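Long-range contact in uncharacterized protein Atu1656 (Agrobacterium tumefaciens, PDB 2OJH), which is of unknown function but folds as a six-bladed beta-propeller and belongs to the TolB family: residues A[18-30]-A[36-49]. Residues are numbered along the deposited sequence; the frame is centred on the assembly and turned at random.
Sequences GSMRSSIEIFNIR and VVWQTPELFEAPNW
Leu43 CD1 lies over one face of the Arg21 guanidinium, the two side chains running alongside each other, while Arg21 NH2 reaches on to a salt bridge with Asp246. The Trp38 indole has Thr40 CB above one face and Phe44 CD1 at its edge; its CZ3 in turn sits over the centre of the Phe44 ring, 3.7 Å above the plane. Ile24 CD1 meets Trp38 CE3 obliquely at 3.8 Å and also touches Phe44 CB. Farther along, Ile26 crosses Trp49 at about a right angle, its CD1 lodged between Trp49 CH2 and Val37 CG2.

Ile24, Ile26, Val37 and Trp38 belong to an antiparallel hairpin, strands 22-28 and 33-40, whereas Leu43 and Phe44 lie in the connection that follows and Trp49 on strand 45-49 of the next sheet. Two classic beta bulges interrupt the pairing: Arg21 and Ser22 both face Thr40, and Val37 and Trp38 both face Ile24. Thr40 O consequently accepts from Arg21 N and Ser22 N. With OG turned beside its own backbone N (chi1 -45°), Ser22 donates to Glu42 O at 2.7 Å, in the carbonyl plane, and receives Phe44 N at 3.0 Å. From the other face of the hairpin, Gln39 NE2 donates to Ser23 OG, which in turn donates a hydrogen bond to Glu25 OE2 at 2.6 Å; Glu25 OE1 pairs with Arg290.

The buried Ser22 hydroxyl thus ties the turn leaving one propeller blade to that blade's own strand, where the chain crosses to the next blade, and apolar packing joins the two sheets beyond it.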
loop_
_atom_site.group_PDB
_atom_site.type_symbol
_atom_site.label_atom_id
_atom_site.label_comp_id
_atom_site.label_asym_id
_atom_site.label_seq_id
_atom_site.Cartn_x
_atom_site.Cartn_y
_atom_site.Cartn_z
ATOM N N GLY A 18 -17.844 19.852 12.155
ATOM C CA GLY A 18 -17.857 18.630 11.287
ATOM C C GLY A 18 -17.541 17.450 12.180
ATOM O O GLY A 18 -16.663 17.556 13.049
ATOM N N SER A 19 -18.248 16.331 12.011
ATOM C CA SER A 19 -17.926 15.138 12.809
ATOM C C SER A 19 -16.704 14.425 12.219
ATOM O O SER A 19 -16.338 14.657 11.070
ATOM C CB SER A 19 -19.133 14.206 12.940
ATOM O OG SER A 19 -19.492 13.703 11.672
HETATM N N MSE A 20 -16.051 13.577 13.010
HETATM C CA MSE A 20 -14.834 12.930 12.518
HETATM C C MSE A 20 -15.144 11.973 11.375
HETATM O O MSE A 20 -16.161 11.279 11.390
HETATM C CB MSE A 20 -14.064 12.228 13.637
HETATM C CG MSE A 20 -13.628 13.157 14.754
HETATM SE SE MSE A 20 -12.556 14.690 14.171
HETATM C CE MSE A 20 -13.915 16.096 14.026
ATOM N N ARG A 21 -14.267 11.971 10.384
ATOM C CA ARG A 21 -14.379 11.053 9.252
ATOM C C ARG A 21 -13.251 10.039 9.196
ATOM O O ARG A 21 -13.486 8.884 8.855
ATOM C CB ARG A 21 -14.410 11.831 7.925
ATOM C CG ARG A 21 -14.473 10.950 6.687
ATOM C CD ARG A 21 -15.826 10.274 6.528
ATOM N NE ARG A 21 -15.975 9.766 5.164
ATOM C CZ ARG A 21 -16.156 8.488 4.844
ATOM N NH1 ARG A 21 -16.241 7.565 5.798
ATOM N NH2 ARG A 21 -16.263 8.142 3.555
ATOM N N SER A 22 -12.024 10.486 9.479
ATOM C CA SER A 22 -10.862 9.620 9.456
ATOM C C SER A 22 -10.171 9.675 10.809
ATOM O O SER A 22 -10.095 10.742 11.421
ATOM C CB SER A 22 -9.836 10.054 8.390
ATOM O OG SER A 22 -10.445 10.355 7.146
ATOM N N SER A 23 -9.675 8.509 11.236
ATOM C CA SER A 23 -8.853 8.337 12.431
ATOM C C SER A 23 -7.578 7.627 12.001
ATOM O O SER A 23 -7.594 6.447 11.645
ATOM C CB SER A 23 -9.598 7.507 13.483
ATOM O OG SER A 23 -8.871 7.442 14.703
ATOM N N ILE A 24 -6.483 8.379 11.981
ATOM C CA ILE A 24 -5.174 7.840 11.648
ATOM C C ILE A 24 -4.630 7.177 12.934
ATOM O O ILE A 24 -4.501 7.825 13.984
ATOM C CB ILE A 24 -4.204 8.945 11.093
ATOM C CG1 ILE A 24 -4.728 9.567 9.775
ATOM C CG2 ILE A 24 -2.856 8.324 10.758
ATOM C CD1 ILE A 24 -5.922 10.434 9.875
ATOM N N GLU A 25 -4.365 5.879 12.844
ATOM C CA GLU A 25 -4.067 5.061 14.019
ATOM C C GLU A 25 -2.849 4.164 13.821
ATOM O O GLU A 25 -2.457 3.891 12.698
ATOM C CB GLU A 25 -5.300 4.232 14.357
ATOM C CG GLU A 25 -6.502 5.098 14.779
ATOM C CD GLU A 25 -7.762 4.310 15.112
ATOM O OE1 GLU A 25 -7.717 3.068 15.159
ATOM O OE2 GLU A 25 -8.818 4.956 15.339
ATOM N N ILE A 26 -2.265 3.683 14.920
ATOM C CA ILE A 26 -1.136 2.759 14.858
ATOM C C ILE A 26 -1.447 1.584 15.753
ATOM O O ILE A 26 -2.035 1.769 16.817
ATOM C CB ILE A 26 0.117 3.471 15.376
ATOM C CG1 ILE A 26 0.611 4.473 14.323
ATOM C CG2 ILE A 26 1.181 2.455 15.795
ATOM C CD1 ILE A 26 1.593 5.516 14.941
ATOM N N PHE A 27 -1.125 0.374 15.301
ATOM C CA PHE A 27 -1.336 -0.818 16.108
ATOM C C PHE A 27 0.026 -1.482 16.249
ATOM O O PHE A 27 0.772 -1.647 15.257
ATOM C CB PHE A 27 -2.293 -1.763 15.411
ATOM C CG PHE A 27 -2.660 -2.984 16.215
ATOM C CD1 PHE A 27 -3.635 -2.916 17.185
ATOM C CD2 PHE A 27 -2.047 -4.218 15.957
ATOM C CE1 PHE A 27 -3.991 -4.059 17.949
ATOM C CE2 PHE A 27 -2.383 -5.344 16.674
ATOM C CZ PHE A 27 -3.372 -5.276 17.680
ATOM N N ASN A 28 0.343 -1.850 17.485
ATOM C CA ASN A 28 1.588 -2.527 17.784
ATOM C C ASN A 28 1.267 -4.011 17.861
ATOM O O ASN A 28 0.492 -4.438 18.707
ATOM C CB ASN A 28 2.195 -1.989 19.089
ATOM C CG ASN A 28 3.526 -2.661 19.443
ATOM O OD1 ASN A 28 3.624 -3.884 19.458
ATOM N ND2 ASN A 28 4.553 -1.852 19.745
ATOM N N ILE A 29 1.847 -4.804 16.959
ATOM C CA ILE A 29 1.553 -6.227 16.940
ATOM C C ILE A 29 2.245 -7.040 18.041
ATOM O O ILE A 29 1.865 -8.181 18.292
ATOM C CB ILE A 29 1.840 -6.878 15.553
ATOM C CG1 ILE A 29 3.347 -6.868 15.225
ATOM C CG2 ILE A 29 0.993 -6.218 14.435
ATOM C CD1 ILE A 29 3.762 -8.015 14.194
ATOM N N ARG A 30 3.244 -6.458 18.698
ATOM C CA ARG A 30 3.927 -7.145 19.791
ATOM C C ARG A 30 3.153 -7.034 21.116
ATOM O O ARG A 30 2.956 -8.018 21.816
ATOM C CB ARG A 30 5.356 -6.591 19.952
ATOM C CG ARG A 30 6.169 -6.586 18.648
ATOM C CD ARG A 30 6.151 -7.951 17.945
ATOM N NE ARG A 30 6.910 -7.908 16.697
ATOM C CZ ARG A 30 6.933 -8.876 15.790
ATOM N NH1 ARG A 30 6.235 -9.995 15.971
ATOM N NH2 ARG A 30 7.665 -8.729 14.694
ATOM N N VAL A 36 -4.248 6.511 18.710
ATOM C CA VAL A 36 -4.816 7.443 17.738
ATOM C C VAL A 36 -3.799 8.574 17.539
ATOM O O VAL A 36 -3.447 9.295 18.491
ATOM C CB VAL A 36 -6.149 8.006 18.250
ATOM C CG1 VAL A 36 -6.697 9.080 17.304
ATOM C CG2 VAL A 36 -7.165 6.878 18.480
ATOM N N VAL A 37 -3.311 8.711 16.312
ATOM C CA VAL A 37 -2.397 9.787 15.962
ATOM C C VAL A 37 -3.151 11.081 15.686
ATOM O O VAL A 37 -2.748 12.144 16.146
ATOM C CB VAL A 37 -1.573 9.415 14.715
ATOM C CG1 VAL A 37 -0.567 10.518 14.400
ATOM C CG2 VAL A 37 -0.840 8.130 14.977
ATOM N N TRP A 38 -4.239 10.994 14.925
ATOM C CA TRP A 38 -4.966 12.193 14.497
ATOM C C TRP A 38 -6.332 11.807 13.951
ATOM O O TRP A 38 -6.434 10.831 13.200
ATOM C CB TRP A 38 -4.176 12.882 13.381
ATOM C CG TRP A 38 -4.650 14.247 13.051
ATOM C CD1 TRP A 38 -4.714 15.324 13.896
ATOM C CD2 TRP A 38 -5.094 14.700 11.778
ATOM N NE1 TRP A 38 -5.199 16.422 13.214
ATOM C CE2 TRP A 38 -5.429 16.070 11.912
ATOM C CE3 TRP A 38 -5.230 14.090 10.531
ATOM C CZ2 TRP A 38 -5.897 16.841 10.843
ATOM C CZ3 TRP A 38 -5.697 14.869 9.440
ATOM C CH2 TRP A 38 -6.041 16.225 9.620
ATOM N N GLN A 39 -7.368 12.562 14.333
ATOM C CA GLN A 39 -8.705 12.415 13.755
ATOM C C GLN A 39 -9.062 13.671 13.015
ATOM O O GLN A 39 -8.641 14.772 13.408
ATOM C CB GLN A 39 -9.752 12.094 14.818
ATOM C CG GLN A 39 -9.405 10.805 15.582
ATOM C CD GLN A 39 -10.538 10.291 16.407
ATOM O OE1 GLN A 39 -11.395 11.065 16.854
ATOM N NE2 GLN A 39 -10.544 8.972 16.651
ATOM N N THR A 40 -9.839 13.525 11.941
ATOM C CA THR A 40 -10.215 14.668 11.102
ATOM C C THR A 40 -11.571 14.438 10.450
ATOM O O THR A 40 -11.930 13.293 10.184
ATOM C CB THR A 40 -9.131 14.961 10.018
ATOM O OG1 THR A 40 -9.565 16.008 9.131
ATOM C CG2 THR A 40 -8.807 13.723 9.225
ATOM N N PRO A 41 -12.330 15.522 10.211
ATOM C CA PRO A 41 -13.538 15.411 9.377
ATOM C C PRO A 41 -13.230 15.258 7.873
ATOM O O PRO A 41 -14.130 15.001 7.091
ATOM C CB PRO A 41 -14.276 16.723 9.662
ATOM C CG PRO A 41 -13.175 17.689 9.944
ATOM C CD PRO A 41 -12.142 16.898 10.705
ATOM N N GLU A 42 -11.965 15.405 7.499
ATOM C CA GLU A 42 -11.537 15.185 6.124
ATOM C C GLU A 42 -11.329 13.696 5.846
ATOM O O GLU A 42 -11.336 12.873 6.772
ATOM C CB GLU A 42 -10.250 15.968 5.835
ATOM C CG GLU A 42 -10.332 17.453 6.213
ATOM C CD GLU A 42 -11.278 18.251 5.327
ATOM O OE1 GLU A 42 -11.487 17.870 4.156
ATOM O OE2 GLU A 42 -11.814 19.272 5.802
ATOM N N LEU A 43 -11.154 13.358 4.571
ATOM C CA LEU A 43 -10.886 11.979 4.167
ATOM C C LEU A 43 -9.388 11.825 3.906
ATOM O O LEU A 43 -8.856 12.376 2.928
ATOM C CB LEU A 43 -11.704 11.642 2.911
ATOM C CG LEU A 43 -11.830 10.173 2.511
ATOM C CD1 LEU A 43 -12.692 9.434 3.516
ATOM C CD2 LEU A 43 -12.461 10.109 1.130
ATOM N N PHE A 44 -8.704 11.129 4.814
ATOM C CA PHE A 44 -7.270 10.912 4.700
ATOM C C PHE A 44 -7.079 9.428 4.511
ATOM O O PHE A 44 -7.847 8.630 5.070
ATOM C CB PHE A 44 -6.530 11.382 5.952
ATOM C CG PHE A 44 -6.078 12.798 5.877
ATOM C CD1 PHE A 44 -7.003 13.842 5.876
ATOM C CD2 PHE A 44 -4.724 13.088 5.752
ATOM C CE1 PHE A 44 -6.589 15.164 5.798
ATOM C CE2 PHE A 44 -4.299 14.419 5.663
ATOM C CZ PHE A 44 -5.232 15.447 5.681
ATOM N N GLU A 45 -6.065 9.054 3.727
ATOM C CA GLU A 45 -5.956 7.672 3.256
ATOM C C GLU A 45 -4.555 7.107 3.263
ATOM O O GLU A 45 -3.591 7.834 3.069
ATOM C CB GLU A 45 -6.548 7.572 1.827
ATOM C CG GLU A 45 -8.040 7.986 1.794
ATOM C CD GLU A 45 -8.718 7.763 0.475
ATOM O OE1 GLU A 45 -9.139 6.614 0.223
ATOM O OE2 GLU A 45 -8.892 8.751 -0.291
ATOM N N ALA A 46 -4.457 5.794 3.469
ATOM C CA ALA A 46 -3.264 5.031 3.006
ATOM C C ALA A 46 -1.894 5.487 3.530
ATOM O O ALA A 46 -1.004 5.939 2.768
ATOM C CB ALA A 46 -3.270 4.928 1.440
ATOM N N PRO A 47 -1.696 5.366 4.856
ATOM C CA PRO A 47 -0.434 5.852 5.430
ATOM C C PRO A 47 0.790 4.976 5.067
ATOM O O PRO A 47 0.698 3.733 5.079
ATOM C CB PRO A 47 -0.714 5.802 6.943
ATOM C CG PRO A 47 -1.719 4.691 7.106
ATOM C CD PRO A 47 -2.601 4.800 5.876
ATOM N N ASN A 48 1.897 5.643 4.726
ATOM C CA ASN A 48 3.252 5.071 4.801
ATOM C C ASN A 48 3.908 5.552 6.095
ATOM O O ASN A 48 3.511 6.571 6.667
ATOM C CB ASN A 48 4.181 5.636 3.695
ATOM C CG ASN A 48 3.656 5.445 2.294
ATOM O OD1 ASN A 48 3.550 6.409 1.544
ATOM N ND2 ASN A 48 3.323 4.210 1.919
ATOM N N TRP A 49 4.949 4.843 6.532
ATOM C CA TRP A 49 5.682 5.228 7.720
ATOM C C TRP A 49 7.103 5.484 7.309
ATOM O O TRP A 49 7.723 4.612 6.693
ATOM C CB TRP A 49 5.632 4.078 8.727
ATOM C CG TRP A 49 5.906 4.455 10.177
ATOM C CD1 TRP A 49 6.905 5.280 10.672
ATOM C CD2 TRP A 49 5.191 3.961 11.318
ATOM N NE1 TRP A 49 6.844 5.310 12.058
ATOM C CE2 TRP A 49 5.803 4.505 12.473
ATOM C CE3 TRP A 49 4.102 3.074 11.474
ATOM C CZ2 TRP A 49 5.340 4.221 13.777
ATOM C CZ3 TRP A 49 3.642 2.799 12.763
ATOM C CH2 TRP A 49 4.267 3.367 13.896
#